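Local coordinates for thermophilic dibenzothiophene desulfurization enzyme C (Paenibacillus sp. A11-2, PDB 5XDC), which probably oxidises dibenzothiophene to its sulfoxide and then its sulfone, using reduced FMN and molecular oxygen, as a flavin monooxygenase of the DszC family, at residues K43-A48 and A85-L90; Y100-A105 and R112-A117; L253-L258 and R383-H388; G300-Q305 and I353-R358. One frame throughout, in Å; residues are numbered along the deposited sequence.

Interaction 1: residues K43-A48 and A85-L90; sequences KAERDA and ASLGHL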
# COMPACT_ATOMS: atom_id res chain seq x y z
N LYS B 43 -13.56 -21.04 31.14
CA LYS B 43 -14.26 -20.80 32.40
C LYS B 43 -13.31 -20.31 33.48
O LYS B 43 -13.62 -19.36 34.21
CB LYS B 43 -14.97 -22.10 32.82
CG LYS B 43 -15.54 -22.10 34.23
CD LYS B 43 -16.55 -21.01 34.41
CE LYS B 43 -17.28 -21.17 35.75
NZ LYS B 43 -18.06 -19.95 36.11
N ALA B 44 -12.14 -20.94 33.61
CA ALA B 44 -11.21 -20.55 34.66
C ALA B 44 -10.81 -19.09 34.51
O ALA B 44 -10.74 -18.34 35.50
CB ALA B 44 -9.97 -21.43 34.63
N GLU B 45 -10.56 -18.67 33.28
CA GLU B 45 -10.12 -17.31 33.02
C GLU B 45 -11.26 -16.32 33.22
O GLU B 45 -11.05 -15.21 33.73
CB GLU B 45 -9.55 -17.23 31.60
CG GLU B 45 -8.22 -17.95 31.42
CD GLU B 45 -8.34 -19.47 31.43
OE1 GLU B 45 -9.39 -20.00 30.99
OE2 GLU B 45 -7.36 -20.13 31.86
N ARG B 46 -12.47 -16.69 32.82
CA ARG B 46 -13.63 -15.87 33.10
C ARG B 46 -13.81 -15.69 34.61
O ARG B 46 -14.12 -14.59 35.08
CB ARG B 46 -14.89 -16.47 32.47
CG ARG B 46 -14.91 -16.39 30.93
CD ARG B 46 -16.08 -17.15 30.35
NE ARG B 46 -17.35 -16.63 30.85
CZ ARG B 46 -18.02 -15.60 30.33
NH1 ARG B 46 -17.55 -14.98 29.24
NH2 ARG B 46 -19.14 -15.18 30.87
N ASP B 47 -13.57 -16.75 35.39
CA ASP B 47 -13.68 -16.62 36.85
C ASP B 47 -12.56 -15.74 37.42
O ASP B 47 -12.79 -14.99 38.37
CB ASP B 47 -13.68 -17.99 37.51
CG ASP B 47 -15.00 -18.75 37.32
OD1 ASP B 47 -16.01 -18.14 36.92
OD2 ASP B 47 -15.02 -19.98 37.60
N ALA B 48 -11.36 -15.81 36.85
CA ALA B 48 -10.31 -14.89 37.28
C ALA B 48 -10.72 -13.44 37.04
O ALA B 48 -10.45 -12.56 37.86
CB ALA B 48 -9.00 -15.20 36.57
N ALA B 85 -6.95 -12.71 22.67
CA ALA B 85 -7.94 -11.91 21.97
C ALA B 85 -9.36 -12.33 22.32
O ALA B 85 -10.26 -11.50 22.31
CB ALA B 85 -7.72 -12.00 20.46
N SER B 86 -9.59 -13.62 22.60
CA SER B 86 -10.92 -14.06 22.98
C SER B 86 -11.32 -13.49 24.33
O SER B 86 -12.45 -13.03 24.52
CB SER B 86 -10.99 -15.59 23.04
OG SER B 86 -10.94 -16.17 21.73
N LEU B 87 -10.39 -13.52 25.29
CA LEU B 87 -10.70 -12.95 26.60
C LEU B 87 -10.84 -11.44 26.52
O LEU B 87 -11.71 -10.86 27.16
CB LEU B 87 -9.63 -13.36 27.61
CG LEU B 87 -9.74 -14.82 28.07
CD1 LEU B 87 -8.50 -15.26 28.84
CD2 LEU B 87 -10.99 -15.00 28.93
N GLY B 88 -10.02 -10.77 25.70
CA GLY B 88 -10.24 -9.35 25.47
C GLY B 88 -11.61 -9.06 24.87
O GLY B 88 -12.31 -8.13 25.29
N HIS B 89 -12.01 -9.86 23.88
CA HIS B 89 -13.33 -9.75 23.27
C HIS B 89 -14.43 -9.97 24.31
O HIS B 89 -15.38 -9.18 24.41
CB HIS B 89 -13.40 -10.76 22.12
CG HIS B 89 -14.76 -11.01 21.57
ND1 HIS B 89 -15.01 -10.94 20.22
CD2 HIS B 89 -15.90 -11.43 22.15
CE1 HIS B 89 -16.27 -11.26 20.00
NE2 HIS B 89 -16.84 -11.55 21.16
N LEU B 90 -14.32 -11.03 25.10
CA LEU B 90 -15.37 -11.31 26.09
C LEU B 90 -15.47 -10.16 27.08
O LEU B 90 -16.57 -9.69 27.39
CB LEU B 90 -15.07 -12.62 26.82
CG LEU B 90 -15.23 -13.92 26.02
CD1 LEU B 90 -14.63 -15.07 26.79
CD2 LEU B 90 -16.69 -14.14 25.70

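Interaction 2: residues Y100-A105 and R112-A117; sequences YVDLFA and RWYPQA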
# COMPACT_ATOMS: atom_id res chain seq x y z
N TYR B 100 -25.29 -0.73 27.03
CA TYR B 100 -26.67 -0.75 26.58
C TYR B 100 -27.61 -0.70 27.78
O TYR B 100 -28.58 0.07 27.79
CB TYR B 100 -26.94 -2.01 25.74
CG TYR B 100 -28.25 -1.90 25.01
CD1 TYR B 100 -29.46 -2.19 25.64
CD2 TYR B 100 -28.29 -1.47 23.69
CE1 TYR B 100 -30.66 -2.06 24.97
CE2 TYR B 100 -29.48 -1.34 23.01
CZ TYR B 100 -30.67 -1.62 23.66
OH TYR B 100 -31.85 -1.49 22.99
N VAL B 101 -27.34 -1.51 28.80
CA VAL B 101 -28.17 -1.50 29.99
C VAL B 101 -28.18 -0.11 30.62
O VAL B 101 -29.24 0.42 30.97
CB VAL B 101 -27.69 -2.56 30.99
CG1 VAL B 101 -28.42 -2.40 32.34
CG2 VAL B 101 -27.89 -3.97 30.44
N ASP B 102 -27.00 0.49 30.77
CA ASP B 102 -26.92 1.79 31.44
C ASP B 102 -27.67 2.86 30.66
O ASP B 102 -28.24 3.78 31.27
CB ASP B 102 -25.47 2.21 31.62
CG ASP B 102 -25.33 3.29 32.67
OD1 ASP B 102 -25.43 2.95 33.87
OD2 ASP B 102 -25.12 4.46 32.30
N LEU B 103 -27.69 2.78 29.33
CA LEU B 103 -28.29 3.82 28.51
C LEU B 103 -29.80 3.70 28.40
O LEU B 103 -30.46 4.68 28.04
CB LEU B 103 -27.69 3.79 27.10
CG LEU B 103 -26.24 4.24 27.00
CD1 LEU B 103 -25.66 3.82 25.64
CD2 LEU B 103 -26.12 5.75 27.20
N PHE B 104 -30.36 2.51 28.68
CA PHE B 104 -31.79 2.28 28.51
C PHE B 104 -32.51 1.89 29.80
O PHE B 104 -33.74 2.05 29.86
CB PHE B 104 -32.03 1.18 27.46
CG PHE B 104 -31.84 1.64 26.05
CD1 PHE B 104 -32.87 2.26 25.37
CD2 PHE B 104 -30.62 1.48 25.43
CE1 PHE B 104 -32.69 2.69 24.08
CE2 PHE B 104 -30.43 1.92 24.13
CZ PHE B 104 -31.47 2.52 23.46
N ALA B 105 -31.80 1.40 30.81
CA ALA B 105 -32.45 0.97 32.04
C ALA B 105 -32.95 2.18 32.83
O ALA B 105 -32.42 3.29 32.73
CB ALA B 105 -31.49 0.16 32.90
N ARG B 112 -31.31 -1.74 41.50
CA ARG B 112 -31.36 -3.15 41.84
C ARG B 112 -30.25 -3.94 41.17
O ARG B 112 -29.53 -4.70 41.84
CB ARG B 112 -32.72 -3.73 41.44
CG ARG B 112 -33.88 -3.16 42.26
CD ARG B 112 -35.17 -3.90 41.94
NE ARG B 112 -35.65 -3.62 40.60
CZ ARG B 112 -36.45 -2.60 40.27
NH1 ARG B 112 -36.86 -1.74 41.19
NH2 ARG B 112 -36.83 -2.45 39.01
N TRP B 113 -30.07 -3.75 39.86
CA TRP B 113 -29.18 -4.60 39.08
C TRP B 113 -27.72 -4.38 39.42
O TRP B 113 -26.94 -5.34 39.48
CB TRP B 113 -29.40 -4.34 37.58
CG TRP B 113 -30.36 -5.25 36.87
CD1 TRP B 113 -30.63 -6.56 37.15
CD2 TRP B 113 -31.13 -4.91 35.72
NE1 TRP B 113 -31.54 -7.05 36.24
CE2 TRP B 113 -31.87 -6.06 35.36
CE3 TRP B 113 -31.28 -3.76 34.96
CZ2 TRP B 113 -32.74 -6.08 34.28
CZ3 TRP B 113 -32.15 -3.77 33.90
CH2 TRP B 113 -32.88 -4.92 33.56
N TYR B 114 -27.30 -3.14 39.64
CA TYR B 114 -25.86 -2.93 39.72
C TYR B 114 -25.28 -3.46 41.02
O TYR B 114 -24.22 -4.09 41.01
CB TYR B 114 -25.53 -1.45 39.52
CG TYR B 114 -25.74 -0.96 38.10
CD1 TYR B 114 -26.28 -1.78 37.12
CD2 TYR B 114 -25.40 0.34 37.75
CE1 TYR B 114 -26.48 -1.31 35.83
CE2 TYR B 114 -25.60 0.80 36.46
CZ TYR B 114 -26.13 -0.03 35.50
OH TYR B 114 -26.32 0.43 34.22
N PRO B 115 -25.93 -3.27 42.18
CA PRO B 115 -25.40 -3.93 43.38
C PRO B 115 -25.40 -5.44 43.25
O PRO B 115 -24.50 -6.12 43.76
CB PRO B 115 -26.36 -3.45 44.49
CG PRO B 115 -26.84 -2.16 44.01
CD PRO B 115 -27.00 -2.31 42.51
N GLN B 116 -26.41 -5.99 42.56
CA GLN B 116 -26.46 -7.42 42.32
C GLN B 116 -25.29 -7.86 41.45
O GLN B 116 -24.63 -8.87 41.74
CB GLN B 116 -27.79 -7.77 41.66
CG GLN B 116 -28.12 -9.22 41.71
CD GLN B 116 -29.50 -9.54 41.17
OE1 GLN B 116 -30.20 -8.68 40.62
NE2 GLN B 116 -29.90 -10.80 41.32
N ALA B 117 -25.01 -7.11 40.39
CA ALA B 117 -23.90 -7.42 39.50
C ALA B 117 -22.57 -7.40 40.24
O ALA B 117 -21.66 -8.20 39.93
CB ALA B 117 -23.87 -6.43 38.34

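Interaction 3: residues L253-L258 and R383-H388; sequences LIFTHL and RTHTLH. With IND (indole), chain J.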
# COMPACT_ATOMS: atom_id res chain seq x y z
N LEU B 253 -15.72 1.50 19.30
CA LEU B 253 -14.41 1.80 19.87
C LEU B 253 -13.88 0.68 20.75
O LEU B 253 -12.65 0.51 20.86
CB LEU B 253 -14.44 3.13 20.64
CG LEU B 253 -13.07 3.73 20.95
CD1 LEU B 253 -12.33 4.11 19.71
CD2 LEU B 253 -13.23 4.96 21.84
N ILE B 254 -14.76 -0.13 21.36
CA ILE B 254 -14.32 -1.37 21.99
C ILE B 254 -13.63 -2.26 20.97
O ILE B 254 -12.52 -2.76 21.20
CB ILE B 254 -15.51 -2.10 22.66
CG1 ILE B 254 -15.98 -1.34 23.89
CG2 ILE B 254 -15.13 -3.51 23.05
CD1 ILE B 254 -17.32 -1.82 24.44
N PHE B 255 -14.27 -2.46 19.81
CA PHE B 255 -13.66 -3.28 18.77
C PHE B 255 -12.31 -2.72 18.35
O PHE B 255 -11.34 -3.46 18.16
CB PHE B 255 -14.58 -3.36 17.55
CG PHE B 255 -15.96 -3.95 17.84
CD1 PHE B 255 -16.17 -4.75 18.94
CD2 PHE B 255 -17.01 -3.71 16.96
CE1 PHE B 255 -17.43 -5.30 19.18
CE2 PHE B 255 -18.27 -4.26 17.20
CZ PHE B 255 -18.47 -5.06 18.31
N THR B 256 -12.24 -1.39 18.21
CA THR B 256 -10.99 -0.73 17.83
C THR B 256 -9.86 -1.10 18.78
O THR B 256 -8.74 -1.39 18.36
CB THR B 256 -11.19 0.78 17.80
OG1 THR B 256 -12.18 1.12 16.83
CG2 THR B 256 -9.91 1.51 17.44
N HIS B 257 -10.15 -1.11 20.09
CA HIS B 257 -9.13 -1.46 21.06
C HIS B 257 -8.79 -2.96 21.07
O HIS B 257 -7.68 -3.33 21.44
CB HIS B 257 -9.60 -0.98 22.44
CG HIS B 257 -9.42 0.49 22.63
ND1 HIS B 257 -10.32 1.42 22.16
CD2 HIS B 257 -8.40 1.20 23.17
CE1 HIS B 257 -9.88 2.64 22.43
NE2 HIS B 257 -8.71 2.53 23.04
N LEU B 258 -9.72 -3.83 20.66
CA LEU B 258 -9.34 -5.22 20.42
C LEU B 258 -8.28 -5.29 19.34
O LEU B 258 -7.27 -5.99 19.48
CB LEU B 258 -10.56 -6.04 19.99
CG LEU B 258 -11.70 -6.21 20.99
CD1 LEU B 258 -12.79 -7.06 20.39
CD2 LEU B 258 -11.18 -6.82 22.29
N ARG B 383 -8.23 -11.29 11.81
CA ARG B 383 -8.92 -11.49 10.54
C ARG B 383 -10.38 -11.87 10.76
O ARG B 383 -11.26 -11.47 9.99
CB ARG B 383 -8.21 -12.56 9.70
CG ARG B 383 -8.85 -12.89 8.35
CD ARG B 383 -8.76 -11.75 7.36
NE ARG B 383 -9.62 -10.64 7.73
CZ ARG B 383 -9.69 -9.48 7.09
NH1 ARG B 383 -8.98 -9.29 5.99
NH2 ARG B 383 -10.47 -8.50 7.54
N THR B 384 -10.65 -12.64 11.82
CA THR B 384 -12.03 -13.02 12.15
C THR B 384 -12.85 -11.81 12.59
O THR B 384 -13.89 -11.50 12.00
CB THR B 384 -12.02 -14.11 13.23
OG1 THR B 384 -11.36 -15.29 12.74
CG2 THR B 384 -13.43 -14.51 13.65
N HIS B 385 -12.41 -11.12 13.64
CA HIS B 385 -13.32 -10.14 14.21
C HIS B 385 -13.42 -8.86 13.38
O HIS B 385 -14.47 -8.20 13.43
CB HIS B 385 -12.96 -9.77 15.64
CG HIS B 385 -14.09 -9.09 16.32
ND1 HIS B 385 -14.18 -7.72 16.38
CD2 HIS B 385 -15.26 -9.57 16.81
CE1 HIS B 385 -15.32 -7.38 16.96
NE2 HIS B 385 -16.00 -8.49 17.23
N THR B 386 -12.38 -8.48 12.63
CA THR B 386 -12.47 -7.27 11.82
C THR B 386 -13.60 -7.34 10.80
O THR B 386 -13.98 -6.31 10.24
CB THR B 386 -11.15 -6.99 11.08
OG1 THR B 386 -10.72 -8.16 10.37
CG2 THR B 386 -10.05 -6.51 12.01
N LEU B 387 -14.13 -8.55 10.53
CA LEU B 387 -15.24 -8.75 9.62
C LEU B 387 -16.60 -8.52 10.27
O LEU B 387 -17.62 -8.63 9.58
CB LEU B 387 -15.20 -10.17 9.06
CG LEU B 387 -13.89 -10.53 8.35
CD1 LEU B 387 -13.83 -12.02 8.06
CD2 LEU B 387 -13.74 -9.74 7.07
N HIS B 388 -16.63 -8.19 11.56
CA HIS B 388 -17.89 -7.97 12.27
C HIS B 388 -18.84 -7.11 11.45
O HIS B 388 -20.03 -7.44 11.30
CB HIS B 388 -17.60 -7.33 13.63
CG HIS B 388 -18.82 -6.96 14.39
ND1 HIS B 388 -19.50 -5.77 14.18
CD2 HIS B 388 -19.49 -7.61 15.38
CE1 HIS B 388 -20.53 -5.71 15.01
NE2 HIS B 388 -20.54 -6.81 15.75
N1 IND J . -16.12 -13.34 16.38
C2 IND J . -16.73 -13.40 17.56
C3 IND J . -17.81 -12.74 17.35
C4 IND J . -19.04 -11.47 15.59
C5 IND J . -18.91 -11.08 14.26
C6 IND J . -17.77 -11.45 13.51
C7 IND J . -16.76 -12.21 14.10
C8 IND J . -16.88 -12.60 15.42
C9 IND J . -18.04 -12.21 16.18

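Interaction 4: residues G300-Q305 and I353-R358; sequences GEFAAQ and IELTSR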
# COMPACT_ATOMS: atom_id res chain seq x y z
N GLY B 300 9.91 -0.87 12.33
CA GLY B 300 9.74 0.57 12.46
C GLY B 300 8.43 1.04 11.86
O GLY B 300 7.72 1.85 12.46
N GLU B 301 8.11 0.56 10.66
CA GLU B 301 6.87 0.98 10.00
C GLU B 301 5.66 0.66 10.87
O GLU B 301 4.80 1.51 11.09
CB GLU B 301 6.73 0.30 8.64
N PHE B 302 5.59 -0.58 11.37
CA PHE B 302 4.42 -0.99 12.12
C PHE B 302 4.40 -0.41 13.53
O PHE B 302 3.34 -0.01 14.01
CB PHE B 302 4.33 -2.51 12.15
CG PHE B 302 3.95 -3.11 10.83
CD1 PHE B 302 2.84 -2.66 10.17
CD2 PHE B 302 4.73 -4.10 10.25
CE1 PHE B 302 2.48 -3.20 8.96
CE2 PHE B 302 4.36 -4.63 9.03
CZ PHE B 302 3.25 -4.18 8.39
N ALA B 303 5.56 -0.32 14.20
CA ALA B 303 5.58 0.31 15.52
C ALA B 303 5.17 1.78 15.44
O ALA B 303 4.45 2.28 16.31
CB ALA B 303 6.97 0.17 16.14
N ALA B 304 5.61 2.49 14.40
CA ALA B 304 5.23 3.89 14.24
C ALA B 304 3.73 4.04 14.06
O ALA B 304 3.09 4.87 14.71
CB ALA B 304 5.97 4.50 13.05
N GLN B 305 3.16 3.28 13.12
CA GLN B 305 1.72 3.32 12.93
C GLN B 305 0.98 2.97 14.21
O GLN B 305 -0.04 3.59 14.54
CB GLN B 305 1.31 2.40 11.79
CG GLN B 305 1.81 2.84 10.45
CD GLN B 305 1.41 1.86 9.36
OE1 GLN B 305 2.26 1.25 8.73
NE2 GLN B 305 0.11 1.70 9.15
N ILE B 353 -4.41 -6.06 10.37
CA ILE B 353 -4.47 -7.09 9.32
C ILE B 353 -3.14 -7.14 8.56
O ILE B 353 -2.65 -8.23 8.23
CB ILE B 353 -5.67 -6.83 8.39
CG1 ILE B 353 -7.00 -7.05 9.12
CG2 ILE B 353 -5.61 -7.71 7.14
CD1 ILE B 353 -7.20 -8.45 9.70
N GLU B 354 -2.53 -5.98 8.29
CA GLU B 354 -1.23 -5.96 7.60
C GLU B 354 -0.13 -6.52 8.49
O GLU B 354 0.66 -7.36 8.06
CB GLU B 354 -0.88 -4.52 7.18
CG GLU B 354 -1.75 -3.97 6.10
CD GLU B 354 -1.37 -2.55 5.69
OE1 GLU B 354 -0.41 -1.99 6.28
OE2 GLU B 354 -2.02 -1.99 4.78
N LEU B 355 -0.08 -6.06 9.74
CA LEU B 355 1.02 -6.37 10.65
C LEU B 355 1.06 -7.86 11.00
O LEU B 355 2.14 -8.47 11.02
CB LEU B 355 0.83 -5.50 11.89
CG LEU B 355 1.64 -5.59 13.15
CD1 LEU B 355 1.40 -4.26 13.91
CD2 LEU B 355 1.22 -6.79 13.99
N THR B 356 -0.09 -8.46 11.28
CA THR B 356 -0.08 -9.84 11.75
C THR B 356 0.35 -10.80 10.65
O THR B 356 0.81 -11.91 10.97
CB THR B 356 -1.46 -10.23 12.30
OG1 THR B 356 -2.47 -10.00 11.32
CG2 THR B 356 -1.77 -9.45 13.56
N SER B 357 0.25 -10.39 9.39
CA SER B 357 0.70 -11.18 8.26
C SER B 357 2.14 -10.85 7.89
O SER B 357 2.97 -11.75 7.73
CB SER B 357 -0.22 -10.95 7.06
OG SER B 357 0.28 -11.61 5.92
N ARG B 358 2.46 -9.56 7.78
CA ARG B 358 3.76 -9.17 7.24
C ARG B 358 4.90 -9.35 8.22
O ARG B 358 6.06 -9.42 7.79
CB ARG B 358 3.70 -7.71 6.77
CG ARG B 358 2.88 -7.53 5.50
CD ARG B 358 2.72 -6.06 5.17
NE ARG B 358 1.70 -5.84 4.15
CZ ARG B 358 1.22 -4.65 3.81
NH1 ARG B 358 1.66 -3.55 4.42
NH2 ARG B 358 0.29 -4.56 2.86
O HOH W 1 1.75 -0.24 6.24

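Interaction 1: residues K43-A48 and A85-L90
The flat guanidinium of Arg46 meets Leu90 at its edge: both methyls lie near the plane, NH1 being 3.7 Å from Leu90 CD2 and 3.8 Å from CD1. The two side chains cross at about a right angle, with NH1 as the nitrogen that meets the leucine fork. The chain of Arg46 bends at its third torsion (chi3 59°), which swings the head toward helix 85-104 although its CB does not itself point at that helix. Its charge is met elsewhere: NE forms a salt bridge with Asp164, and the group makes a cation-pi contact with Phe123. One turn earlier on the second helix, Leu87 reaches Glu45 through both methyls. Its CD1 is 3.5 Å from Glu45 CB and 3.7 Å from Glu45 CG, while its CD2 lies 3.8 Å from the same CB. Only the aliphatic root of Glu45 is used; a bend at chi2 (72°) turns the carboxylate away from Leu87, toward a weak, long pairing with Arg35 on helix 16-38. Phe28 of that helix packs on both Glu45 and Leu87. The axes, 11.2 Å apart, cross at -48°, a helix-helix packing within the all-helical N-terminal domain of the acyl-CoA dehydrogenase fold, beside His89 of the indole pocket.

Interaction 2: residues Y100-A105 and R112-A117
Val101 is the bump on helix 85-104 that sits between two aromatic side chains of helix 107-119. Its CG1 methyl lies 4.1 Å from Trp113 CE3 on one ring and 4.0 Å from Tyr114 OH on the other, meeting the tyrosine at its edge and the Trp113 ring obliquely. With CG1 anti to the backbone N (chi1 171°), this methyl fills the notch between the two rings. Ala105, the first residue to leave helical geometry, adds a smaller knob: its CB comes to the rim of the Trp113 ring near the ring plane, 4.1 Å from Trp113 CZ3. Tyr114 is the long projection in return. It reaches across to helix 85-104, and its hydroxyl tucks in close to Asp102, donating a 2.7 Å hydrogen bond from OH to OD1. That oxygen uses its anti lone pair, on the side away from OD2, and the carboxylate is nearly coplanar with the phenol ring, 19° apart. The bond spans two axes 12.2 Å apart that run nearly antiparallel, at 155°, and the long aromatic side chains of Trp113 and Tyr114 reach across this gap. This is the packing of a helical hairpin in the N-terminal domain. Leu188 of strand 184-190 packs on both Val101 and Trp113, Trp324 of helix 293-324 touches Asp102, and Phe98, one turn before Asp102 on helix 85-104, meets the Tyr114 ring.

Interaction 3: residues L253-L258 and R383-H388
Both histidines hold CG anti to the backbone N, His385 at chi1 -164° and His388 at chi1 175°, and these torsions send the two imidazoles to Phe255. The phenylalanine ring takes His385 CE1 over one face, 3.4 Å from its CD1, in an edge-to-face pair with planes at 70°. Its own far edge then points at the face of His388, where CE2 is 3.5 Å from His388 CE1 and the ring centroids are 4.5 Å apart. Phe255 is thus a face to one histidine and an edge to the other. Leu258 CD1 lies over one face of the His385 ring, 4.3 Å from CE1, and His388 CB covers the opposite face. The rotation of His385 is further fixed by two polar partners outside the segments: ND1 bonds with the hydroxyl of Tyr259 and NE2 with that of Tyr93. On the side facing the pocket the same histidines touch indole. His385 CD2 is 3.7 Å from indole C8, while His388 CD2 is 3.7 Å from indole C5; Thr384 O approaches indole C7 at 3.6 Å. A type I turn from His385 to His388 links the two histidines, both of which point their CB toward helix 247-276. Phe255, His385 and His388 form an aromatic cluster behind the indole, in a pocket that is probably the substrate's in this acyl-CoA dehydrogenase-like monooxygenase, next to the FMN-binding residues Tyr93 and Tyr413.

Interaction 4: residues G300-Q305 and I353-R358
Phe302 lays its ring against Leu355 where two long helices of the C-terminal domain, 293-324 and 331-363, pack nearly antiparallel in the helical bundle of the acyl-CoA dehydrogenase fold. The short axes lie 10.8 Å apart and cross at -151°. Along 300-305 the backbones come nearest at Phe302, whose CA is the closest to that of Leu355. Phe302 supplies nearly all of its segment's share of the contact. Its CG stands anti to the carbonyl carbon (chi1 -72°), and the ring lies over the backbone of the partner helix: Leu355 CA sits 3.9 Å from the ring centroid, only 13° off the normal, a CH-pi contact made by a backbone carbon. The Leu355 side chain runs past the phenylalanine in the opposite direction and brings its CD1 to 3.8 Å from Phe302 CB. At the rim, Phe302 CZ meets Arg358 CD at 3.8 Å near the ring plane, and Phe302 CE1 approaches Glu354 CB at 4.0 Å. Leu267 of helix 247-276 packs on Phe302 and on Ala303, the next residue, which also touches Val398 of the third subunit. Ala304 and Gln305 follow, packing on Ser343 and Val347 of that subunit. Gln305 crosses to Glu354 through a water. The Glu354 carboxylate has a second partner, Arg358 NH1 at 3.2 Å from OE1, but the oxygen lies well out of the guanidinium plane, so charge alone joins them. The bridging water donates to both sides, 2.9 Å to Gln305 OE1 and 2.8 Å to Glu354 OE1.

Interaction 3 is the hub. It touches interaction 1 where Leu258 CD2 packs 3.4 Å from Gly88 C, and His89 ND1 lies 3.7 Å from His385 CD2; His89, Thr384, His385 and His388 all line the indole pocket, so these two contacts meet at the ligand. It also touches interaction 4, where Ile353 CD1 packs 3.6 Å from Arg383 CA, and both contacts reach the second subunit. Interaction 2 shares helix 85-104 with interaction 1, their centres about 21 Å apart, yet it touches none of the others. Interactions 2 and 4 lie on opposite sides of the chain's centre, with centres about 39 Å apart.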